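Local coordinates for Lmo1076 protein (Listeria monocytogenes serovar 1/2a, PDB 5JQC) that is a secreted putative autolysin that probably acts as an amidase in cell-wall degradation, this chain being its part with three GW (SH3-like) domains, at residues 24-30 against 93-99; 75-79 against 88-94. All coordinates share one frame; numbering follows the deposited sequence.

Contact 1. Residues 24-30 against 93-99; sequences SEDAKVV and AFVYYPK. With PEG (di(hydroxyethyl)ether), chain H.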
loop_
_atom_site.group_PDB
_atom_site.type_symbol
_atom_site.label_atom_id
_atom_site.label_comp_id
_atom_site.label_asym_id
_atom_site.label_seq_id
_atom_site.Cartn_x
_atom_site.Cartn_y
_atom_site.Cartn_z
ATOM N N SER A 24 19.745 9.986 -4.492
ATOM C CA SER A 24 19.074 8.919 -5.244
ATOM C C SER A 24 17.629 9.356 -5.443
ATOM O O SER A 24 16.820 9.326 -4.507
ATOM C CB SER A 24 19.171 7.566 -4.538
ATOM O OG SER A 24 18.538 6.555 -5.318
ATOM N N GLU A 25 17.316 9.797 -6.660
ATOM C CA GLU A 25 15.998 10.318 -6.981
ATOM C C GLU A 25 15.631 9.906 -8.396
ATOM O O GLU A 25 16.497 9.744 -9.260
ATOM C CB GLU A 25 15.929 11.857 -6.886
ATOM C CG GLU A 25 16.321 12.468 -5.539
ATOM C CD GLU A 25 15.335 12.150 -4.428
ATOM O OE1 GLU A 25 14.140 11.911 -4.721
ATOM O OE2 GLU A 25 15.766 12.139 -3.254
ATOM N N ASP A 26 14.337 9.751 -8.623
ATOM C CA ASP A 26 13.788 9.668 -9.966
ATOM C C ASP A 26 13.186 11.013 -10.344
ATOM O O ASP A 26 12.644 11.731 -9.495
ATOM C CB ASP A 26 12.729 8.569 -10.058
ATOM C CG ASP A 26 13.316 7.194 -9.834
ATOM O OD1 ASP A 26 13.935 6.664 -10.784
ATOM O OD2 ASP A 26 13.179 6.664 -8.707
ATOM N N ALA A 27 13.285 11.360 -11.621
ATOM C CA ALA A 27 12.725 12.624 -12.062
ATOM C C ALA A 27 12.386 12.526 -13.537
ATOM O O ALA A 27 12.880 11.648 -14.255
ATOM C CB ALA A 27 13.692 13.779 -11.809
ATOM N N LYS A 28 11.541 13.450 -13.978
ATOM C CA LYS A 28 11.217 13.622 -15.383
ATOM C C LYS A 28 11.751 14.967 -15.850
ATOM O O LYS A 28 11.440 16.003 -15.251
ATOM C CB LYS A 28 9.703 13.550 -15.627
ATOM C CG LYS A 28 9.356 13.349 -17.089
ATOM C CD LYS A 28 7.867 13.188 -17.317
ATOM C CE LYS A 28 7.147 14.519 -17.243
ATOM N NZ LYS A 28 5.701 14.371 -17.573
ATOM N N VAL A 29 12.551 14.946 -16.916
ATOM C CA VAL A 29 12.951 16.176 -17.591
ATOM C C VAL A 29 11.724 16.834 -18.213
ATOM O O VAL A 29 10.964 16.198 -18.951
ATOM C CB VAL A 29 14.024 15.877 -18.649
ATOM C CG1 VAL A 29 14.435 17.134 -19.360
ATOM C CG2 VAL A 29 15.239 15.189 -18.014
ATOM N N VAL A 30 11.522 18.116 -17.918
ATOM C CA VAL A 30 10.347 18.847 -18.383
ATOM C C VAL A 30 10.789 20.205 -18.919
ATOM O O VAL A 30 11.457 20.965 -18.205
ATOM C CB VAL A 30 9.311 19.030 -17.264
ATOM C CG1 VAL A 30 8.145 19.887 -17.759
ATOM C CG2 VAL A 30 8.829 17.682 -16.770
ATOM N N ALA A 93 15.489 22.181 -14.753
ATOM C CA ALA A 93 15.021 21.428 -15.907
ATOM C C ALA A 93 14.288 20.132 -15.544
ATOM O O ALA A 93 13.831 19.438 -16.457
ATOM C CB ALA A 93 16.207 21.115 -16.828
ATOM N N PHE A 94 14.143 19.782 -14.256
ATOM C CA PHE A 94 13.616 18.475 -13.857
ATOM C C PHE A 94 12.432 18.607 -12.902
ATOM O O PHE A 94 12.370 19.533 -12.088
ATOM C CB PHE A 94 14.678 17.601 -13.143
ATOM C CG PHE A 94 15.961 17.411 -13.908
ATOM C CD1 PHE A 94 16.951 18.381 -13.891
ATOM C CD2 PHE A 94 16.199 16.230 -14.595
ATOM C CE1 PHE A 94 18.140 18.181 -14.579
ATOM C CE2 PHE A 94 17.381 16.027 -15.279
ATOM C CZ PHE A 94 18.351 16.998 -15.271
ATOM N N VAL A 95 11.521 17.626 -12.971
ATOM C CA VAL A 95 10.463 17.423 -11.974
ATOM C C VAL A 95 10.741 16.112 -11.235
ATOM O O VAL A 95 10.644 15.026 -11.823
ATOM C CB VAL A 95 9.069 17.397 -12.609
ATOM C CG1 VAL A 95 8.015 17.169 -11.542
ATOM C CG2 VAL A 95 8.788 18.713 -13.339
ATOM N N TYR A 96 11.084 16.209 -9.948
ATOM C CA TYR A 96 11.383 15.021 -9.159
ATOM C C TYR A 96 10.098 14.296 -8.789
ATOM O O TYR A 96 9.101 14.922 -8.409
ATOM C CB TYR A 96 12.129 15.376 -7.869
ATOM C CG TYR A 96 13.583 15.760 -8.022
ATOM C CD1 TYR A 96 14.078 16.264 -9.221
ATOM C CD2 TYR A 96 14.462 15.618 -6.953
ATOM C CE1 TYR A 96 15.407 16.616 -9.347
ATOM C CE2 TYR A 96 15.799 15.964 -7.066
ATOM C CZ TYR A 96 16.269 16.459 -8.267
ATOM O OH TYR A 96 17.596 16.811 -8.394
ATOM N N TYR A 97 10.130 12.963 -8.890
ATOM C CA TYR A 97 9.025 12.159 -8.386
ATOM C C TYR A 97 9.124 12.029 -6.867
ATOM O O TYR A 97 10.208 11.787 -6.330
ATOM C CB TYR A 97 9.038 10.771 -9.007
ATOM C CG TYR A 97 8.655 10.723 -10.468
ATOM C CD1 TYR A 97 7.332 10.863 -10.870
ATOM C CD2 TYR A 97 9.611 10.494 -11.443
ATOM C CE1 TYR A 97 6.984 10.799 -12.208
ATOM C CE2 TYR A 97 9.269 10.429 -12.779
ATOM C CZ TYR A 97 7.962 10.581 -13.155
ATOM O OH TYR A 97 7.648 10.522 -14.491
ATOM N N PRO A 98 8.019 12.192 -6.156
ATOM C CA PRO A 98 8.016 11.902 -4.723
ATOM C C PRO A 98 8.133 10.406 -4.507
ATOM O O PRO A 98 7.774 9.608 -5.374
ATOM C CB PRO A 98 6.646 12.414 -4.275
ATOM C CG PRO A 98 5.798 12.150 -5.480
ATOM C CD PRO A 98 6.674 12.525 -6.647
ATOM N N LYS A 99 8.628 10.023 -3.332
ATOM C CA LYS A 99 8.740 8.616 -2.962
ATOM C C LYS A 99 7.681 8.257 -1.926
ATOM O O LYS A 99 7.297 9.092 -1.098
ATOM C CB LYS A 99 10.132 8.302 -2.404
ATOM C CG LYS A 99 11.297 8.524 -3.381
ATOM C CD LYS A 99 12.644 8.358 -2.666
ATOM C CE LYS A 99 13.822 8.437 -3.628
ATOM N NZ LYS A 99 15.122 8.311 -2.918
HETATM C C1 PEG H . 4.745 17.326 -15.744
HETATM O O1 PEG H . 4.817 16.753 -17.056
HETATM C C2 PEG H . 5.338 16.379 -14.702
HETATM O O2 PEG H . 4.762 15.079 -14.839
HETATM C C3 PEG H . 5.281 14.108 -13.926
HETATM C C4 PEG H . 4.510 12.795 -14.080
HETATM O O4 PEG H . 4.789 12.192 -15.353
HETATM O O HOH W 1 15.890 5.568 -4.043
HETATM O O HOH W 2 12.772 10.426 -6.509
#

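Contact 2. Residues 75-79 against 88-94; sequences TWVQF and WMDKRAF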
loop_
_atom_site.group_PDB
_atom_site.type_symbol
_atom_site.label_atom_id
_atom_site.label_comp_id
_atom_site.label_asym_id
_atom_site.label_seq_id
_atom_site.Cartn_x
_atom_site.Cartn_y
_atom_site.Cartn_z
ATOM N N THR A 75 21.856 25.450 -9.182
ATOM C CA THR A 75 22.097 24.059 -8.811
ATOM C C THR A 75 22.083 23.199 -10.062
ATOM O O THR A 75 21.133 23.262 -10.845
ATOM C CB THR A 75 21.041 23.548 -7.827
ATOM O OG1 THR A 75 21.147 24.281 -6.602
ATOM C CG2 THR A 75 21.250 22.069 -7.530
ATOM N N TRP A 76 23.145 22.417 -10.255
ATOM C CA TRP A 76 23.242 21.466 -11.356
ATOM C C TRP A 76 23.194 20.043 -10.807
ATOM O O TRP A 76 23.796 19.757 -9.767
ATOM C CB TRP A 76 24.532 21.710 -12.166
ATOM C CG TRP A 76 24.323 22.819 -13.138
ATOM C CD1 TRP A 76 23.977 22.701 -14.454
ATOM C CD2 TRP A 76 24.353 24.223 -12.857
ATOM N NE1 TRP A 76 23.812 23.941 -15.014
ATOM C CE2 TRP A 76 24.039 24.894 -14.056
ATOM C CE3 TRP A 76 24.633 24.979 -11.712
ATOM C CZ2 TRP A 76 24.007 26.284 -14.148
ATOM C CZ3 TRP A 76 24.594 26.358 -11.805
ATOM C CH2 TRP A 76 24.282 26.997 -13.014
ATOM N N VAL A 77 22.475 19.156 -11.501
ATOM C CA VAL A 77 22.318 17.772 -11.062
ATOM C C VAL A 77 22.794 16.818 -12.156
ATOM O O VAL A 77 22.566 17.045 -13.350
ATOM C CB VAL A 77 20.852 17.471 -10.653
ATOM C CG1 VAL A 77 20.369 18.483 -9.625
ATOM C CG2 VAL A 77 19.915 17.444 -11.846
ATOM N N GLN A 78 23.462 15.737 -11.738
ATOM C CA GLN A 78 23.957 14.709 -12.655
ATOM C C GLN A 78 22.892 13.635 -12.848
ATOM O O GLN A 78 22.606 12.873 -11.920
ATOM C CB GLN A 78 25.249 14.066 -12.129
ATOM C CG GLN A 78 25.780 12.944 -13.018
ATOM C CD GLN A 78 26.818 12.060 -12.338
ATOM O OE1 GLN A 78 26.561 11.479 -11.288
ATOM N NE2 GLN A 78 27.996 11.954 -12.942
ATOM N N PHE A 79 22.329 13.561 -14.052
ATOM C CA PHE A 79 21.261 12.631 -14.374
ATOM C C PHE A 79 21.747 11.562 -15.342
ATOM O O PHE A 79 22.720 11.752 -16.077
ATOM C CB PHE A 79 20.065 13.341 -15.003
ATOM C CG PHE A 79 20.351 13.915 -16.364
ATOM C CD1 PHE A 79 21.195 15.007 -16.510
ATOM C CD2 PHE A 79 19.770 13.373 -17.498
ATOM C CE1 PHE A 79 21.459 15.532 -17.751
ATOM C CE2 PHE A 79 20.032 13.907 -18.749
ATOM C CZ PHE A 79 20.879 14.985 -18.869
ATOM N N TRP A 88 25.442 16.807 -16.547
ATOM C CA TRP A 88 24.858 17.692 -15.550
ATOM C C TRP A 88 23.961 18.717 -16.218
ATOM O O TRP A 88 24.286 19.232 -17.289
ATOM C CB TRP A 88 25.921 18.434 -14.771
ATOM C CG TRP A 88 26.822 17.554 -14.064
ATOM C CD1 TRP A 88 27.742 16.711 -14.608
ATOM C CD2 TRP A 88 26.932 17.417 -12.649
ATOM N NE1 TRP A 88 28.419 16.053 -13.615
ATOM C CE2 TRP A 88 27.942 16.472 -12.401
ATOM C CE3 TRP A 88 26.271 18.004 -11.565
ATOM C CZ2 TRP A 88 28.310 16.094 -11.109
ATOM C CZ3 TRP A 88 26.640 17.633 -10.283
ATOM C CH2 TRP A 88 27.654 16.689 -10.066
HETATM N N MSE A 89 22.859 19.038 -15.555
HETATM C CA MSE A 89 21.934 20.051 -16.048
HETATM C C MSE A 89 21.281 20.786 -14.878
HETATM O O MSE A 89 21.154 20.231 -13.776
HETATM C CB MSE A 89 20.885 19.402 -16.960
HETATM C CG MSE A 89 19.835 20.364 -17.507
HETATM SE SE MSE A 89 18.956 19.767 -19.153
HETATM C CE MSE A 89 18.254 18.021 -18.584
ATOM N N ASP A 90 20.935 22.050 -15.124
ATOM C CA ASP A 90 20.202 22.870 -14.169
ATOM C C ASP A 90 19.079 22.062 -13.538
ATOM O O ASP A 90 18.239 21.492 -14.240
ATOM C CB ASP A 90 19.631 24.101 -14.895
ATOM C CG ASP A 90 19.334 25.273 -13.966
ATOM O OD1 ASP A 90 18.864 25.084 -12.822
ATOM O OD2 ASP A 90 19.574 26.416 -14.397
ATOM N N LYS A 91 19.065 22.029 -12.204
ATOM C CA LYS A 91 18.028 21.300 -11.475
ATOM C C LYS A 91 16.625 21.732 -11.887
ATOM O O LYS A 91 15.687 20.924 -11.833
ATOM C CB LYS A 91 18.231 21.497 -9.973
ATOM C CG LYS A 91 17.236 20.768 -9.105
ATOM C CD LYS A 91 17.659 20.882 -7.668
ATOM C CE LYS A 91 16.824 19.995 -6.790
ATOM N NZ LYS A 91 17.313 20.067 -5.388
ATOM N N ARG A 92 16.462 22.987 -12.313
ATOM C CA ARG A 92 15.150 23.492 -12.714
ATOM C C ARG A 92 14.619 22.793 -13.958
ATOM O O ARG A 92 13.408 22.796 -14.194
ATOM C CB ARG A 92 15.213 25.004 -12.957
ATOM C CG ARG A 92 15.317 25.868 -11.696
ATOM C CD ARG A 92 15.489 27.351 -12.063
ATOM N NE ARG A 92 16.713 27.536 -12.841
ATOM C CZ ARG A 92 16.992 28.600 -13.600
ATOM N NH1 ARG A 92 16.130 29.617 -13.722
ATOM N NH2 ARG A 92 18.147 28.630 -14.260
ATOM N N ALA A 93 15.489 22.181 -14.753
ATOM C CA ALA A 93 15.021 21.428 -15.907
ATOM C C ALA A 93 14.288 20.132 -15.544
ATOM O O ALA A 93 13.831 19.438 -16.457
ATOM C CB ALA A 93 16.207 21.115 -16.828
ATOM N N PHE A 94 14.143 19.782 -14.256
ATOM C CA PHE A 94 13.616 18.475 -13.857
ATOM C C PHE A 94 12.432 18.607 -12.902
ATOM O O PHE A 94 12.370 19.533 -12.088
ATOM C CB PHE A 94 14.678 17.601 -13.143
ATOM C CG PHE A 94 15.961 17.411 -13.908
ATOM C CD1 PHE A 94 16.951 18.381 -13.891
ATOM C CD2 PHE A 94 16.199 16.230 -14.595
ATOM C CE1 PHE A 94 18.140 18.181 -14.579
ATOM C CE2 PHE A 94 17.381 16.027 -15.279
ATOM C CZ PHE A 94 18.351 16.998 -15.271
#

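Contact 1. Residues 24-30 against 93-99
Ala-27 CB sits 3.6 Å from Tyr-96 CD1 and also touches Phe-94 CB on the tightly packed face of two antiparallel strands. On the same face Val-29 and Phe-94 run alongside each other, with Val-29 CG2 3.6 Å from Phe-94 CE2. Glu-25 adds its CB and CG against the CD2/CE2 flank of the Tyr-96 ring, whose OH is hydrogen-bonded to Glu-68. Between the backbones, Lys-28 and Val-95 exchange two N-H...O bonds; Tyr-97 N to Asp-26 O and Val-30 N to Ala-93 O continue the pairing. Strand 94-96 is thereby added to strand 19-29 as an edge strand of the SH3-like sheet of the first GW domain, while strand 62-71 borders 19-29 on its other flank. The opposite face is looser. Here Val-30 CG2 meets Val-95 CG2 at 3.6 Å, and the Lys-28 chain, kinked at CG-CD (chi3 77°), carries NZ to all three oxygens of a bound di(hydroxyethyl)ether, including O2 at 3.0 Å. Its O4 also makes a weak bond to Tyr-97 OH, whose stronger partner is Asp-62. Toward the exposed end, the extended Lys-99 chain brings NZ to Ser-24 O and, in a long salt bridge, to 3.9 Å from Glu-25 OE2. One water accepts from Lys-99 NZ and reaches Ser-24 OG; a second, between Glu-25 and Tyr-97, accepts from Asp-26 N at 2.7 Å.

Contact 2. Residues 75-79 against 88-94
With chi1 of -53°, Val-77 places CG2 between its backbone N and carbonyl carbon, where the methyl meets Phe-94 CE1 at 3.3 Å; Phe-79, its CG in the corresponding place (chi1 67°), turns its ring to the CE2/CZ side of the same Phe-94. Val-77 and Phe-79 stand on the inner face of the beta hairpin 74-81/84-90 of the first GW domain, an SH3-like fold, and Phe-94, from the next strand, packs against them. Phe-94 directs an edge toward the Phe-79 face in an offset edge-to-face pair, planes at 61° and centroids 5.4 Å apart. Met-89, a selenomethionine, lays CE over one Phe-79 face, its CB 4.0 Å from Phe-79 CE1. Val-77 and Met-89 form a hydrogen-bonded pair, and Lys-91 N extends the pairing to Thr-75 O just past the strand. On the other face of the hairpin, Trp-88, the tryptophan of the Gly-Trp dipeptide, receives Gln-78 CB over the centre of its six-membered ring, a CH-pi contact of 3.7 Å to the centroid. Trp-76 packs one indole face against Asp-90 CA. Alongside Thr-75, the Lys-91 chain runs with CD 3.8 Å from Thr-75 CG2, its NZ bridged to Glu-68. In the 3-10 turn, Asp-90 OD1 accepts Arg-92 N in an Asx turn, while Arg-92 grips the carboxylate side-on in a salt bridge, NE reaching OD1 from that same face and Arg-92 NH2 meeting Asp-90 OD2 at 2.6 Å.

Contact 2 is the buried one, a hairpin with Val-77, Phe-79 and Met-89 on the inner face and its two tryptophans on the other; contact 1 is only partly buried and gives its other face to solvent, Lys-28 and a bound ether. Both belong to the same five-stranded sheet, of which 84-90 and 94-96 are the outermost strands, and along the chain contact 2 lies within the loop that contact 1 closes. They share Ala-93 and Phe-94. The two contacts also touch directly: Val-29 CG1 lies 4.0 Å from Met-89 CE, and Tyr-96 OH packs against Val-77 CG1. Glu-68 serves both through different oxygens, OE2 for Tyr-96 and OE1 for Lys-91.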